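PDB 1VBK: hypothetical protein PH1313 from Pyrococcus horikoshii, which is of unknown function but probably binds RNA through its THUMP domain and ATP through its ThiI-like domain, as in ThiI proteins. Local coordinates for residues L226-R229 with Y230-G233. Numbering follows the deposited sequence.
Sequences LLKR and YSYG
Lys228 and Ser231 meet at the C-terminal end of helix 215-228, where the chain turns into the loop that leads to strand 239-241. Carbonyl O of Lys228 takes two bonds from Ser231. Ser231 N donates to Lys228 O at 3.1 Å. Ser231 OG donates to the same Lys228 O at 2.9 Å. Both donors come from the same face of the carbonyl plane. With chi1 at 70°, OG lies between the backbone N and the carbonyl carbon of Ser231, from where it reaches Lys228 O. OG also accepts a bond from a water, which Lys228 NZ reaches weakly. One residue earlier, Tyr230 N donates to Leu227 O (2.9 Å) from above the carbonyl plane.

The two tyrosines lie around the peptide of Arg229. Arg229 O sits over one face of the Tyr230 ring, 3.6 Å from Tyr230 CG. The Arg229 guanidinium stands perpendicular to that ring, with NH1 4.0 Å from Tyr230 CE2. The far part of the Tyr232 ring reaches Arg229 O, with CE1 3.1 Å away. Arg67 joins this group, with hydrogen bonds to both Arg229 O and Tyr232 OH. An alanine in place of Tyr232 would probably leave Arg67 without its hydroxyl partner and open a gap beside the Arg229 carbonyl.

Leu227 packs on helix 189-200, and Tyr230 meets Phe196 of that helix edge-to-face. The i to i+3 bonds from Tyr230 N to Leu227 O and from Ser231 N to Lys228 O are typical of a helix C-terminus that unwinds through tight turns, here within the ThiI-like domain.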
loop_
_atom_site.group_PDB
_atom_site.type_symbol
_atom_site.label_atom_id
_atom_site.label_comp_id
_atom_site.label_asym_id
_atom_site.label_seq_id
_atom_site.Cartn_x
_atom_site.Cartn_y
_atom_site.Cartn_z
ATOM N N LEU A 226 2.783 -25.392 4.127
ATOM C CA LEU A 226 2.357 -25.827 2.804
ATOM C C LEU A 226 2.256 -24.620 1.868
ATOM O O LEU A 226 2.676 -24.685 0.714
ATOM C CB LEU A 226 0.998 -26.522 2.882
ATOM C CG LEU A 226 0.929 -27.840 3.656
ATOM C CD1 LEU A 226 -0.520 -28.302 3.733
ATOM C CD2 LEU A 226 1.793 -28.889 2.974
ATOM N N LEU A 227 1.695 -23.524 2.376
ATOM C CA LEU A 227 1.544 -22.300 1.592
ATOM C C LEU A 227 2.889 -21.665 1.250
ATOM O O LEU A 227 3.042 -21.044 0.198
ATOM C CB LEU A 227 0.694 -21.277 2.358
ATOM C CG LEU A 227 -0.814 -21.521 2.450
ATOM C CD1 LEU A 227 -1.452 -20.517 3.405
ATOM C CD2 LEU A 227 -1.425 -21.401 1.063
ATOM N N LYS A 228 3.863 -21.822 2.138
ATOM C CA LYS A 228 5.174 -21.234 1.922
ATOM C C LYS A 228 5.819 -21.686 0.614
ATOM O O LYS A 228 6.554 -20.923 -0.014
ATOM C CB LYS A 228 6.104 -21.555 3.096
ATOM C CG LYS A 228 7.132 -20.461 3.354
ATOM C CD LYS A 228 8.033 -20.774 4.533
ATOM C CE LYS A 228 8.893 -19.570 4.880
ATOM N NZ LYS A 228 9.550 -18.986 3.675
ATOM N N ARG A 229 5.532 -22.919 0.201
ATOM C CA ARG A 229 6.096 -23.479 -1.030
ATOM C C ARG A 229 5.553 -22.811 -2.290
ATOM O O ARG A 229 5.905 -23.199 -3.407
ATOM C CB ARG A 229 5.804 -24.978 -1.105
ATOM C CG ARG A 229 6.335 -25.771 0.071
ATOM C CD ARG A 229 5.933 -27.238 -0.025
ATOM N NE ARG A 229 6.494 -27.900 -1.201
ATOM C CZ ARG A 229 5.792 -28.263 -2.270
ATOM N NH1 ARG A 229 4.490 -28.029 -2.324
ATOM N NH2 ARG A 229 6.390 -28.876 -3.282
ATOM N N TYR A 230 4.694 -21.815 -2.101
ATOM C CA TYR A 230 4.078 -21.082 -3.203
ATOM C C TYR A 230 4.182 -19.580 -2.951
ATOM O O TYR A 230 3.501 -18.793 -3.604
ATOM C CB TYR A 230 2.594 -21.448 -3.300
ATOM C CG TYR A 230 2.309 -22.837 -3.821
ATOM C CD1 TYR A 230 2.254 -23.088 -5.192
ATOM C CD2 TYR A 230 2.093 -23.900 -2.948
ATOM C CE1 TYR A 230 1.989 -24.366 -5.679
ATOM C CE2 TYR A 230 1.831 -25.182 -3.427
ATOM C CZ TYR A 230 1.780 -25.405 -4.792
ATOM O OH TYR A 230 1.522 -26.669 -5.271
ATOM N N SER A 231 5.039 -19.181 -2.016
ATOM C CA SER A 231 5.148 -17.768 -1.663
ATOM C C SER A 231 6.474 -17.075 -1.966
ATOM O O SER A 231 6.754 -16.014 -1.409
ATOM C CB SER A 231 4.837 -17.596 -0.174
ATOM O OG SER A 231 5.878 -18.151 0.611
ATOM N N TYR A 232 7.281 -17.656 -2.843
ATOM C CA TYR A 232 8.568 -17.058 -3.176
ATOM C C TYR A 232 8.391 -15.603 -3.610
ATOM O O TYR A 232 7.574 -15.293 -4.477
ATOM C CB TYR A 232 9.249 -17.871 -4.276
ATOM C CG TYR A 232 9.260 -19.351 -3.983
ATOM C CD1 TYR A 232 8.422 -20.222 -4.678
ATOM C CD2 TYR A 232 10.085 -19.881 -2.990
ATOM C CE1 TYR A 232 8.404 -21.586 -4.392
ATOM C CE2 TYR A 232 10.072 -21.245 -2.693
ATOM C CZ TYR A 232 9.231 -22.090 -3.400
ATOM O OH TYR A 232 9.213 -23.438 -3.123
ATOM N N GLY A 233 9.156 -14.711 -2.987
ATOM C CA GLY A 233 9.054 -13.300 -3.312
ATOM C C GLY A 233 8.539 -12.487 -2.137
ATOM O O GLY A 233 8.643 -11.261 -2.125
HETATM O O HOH W 1 8.551 -16.861 1.461
#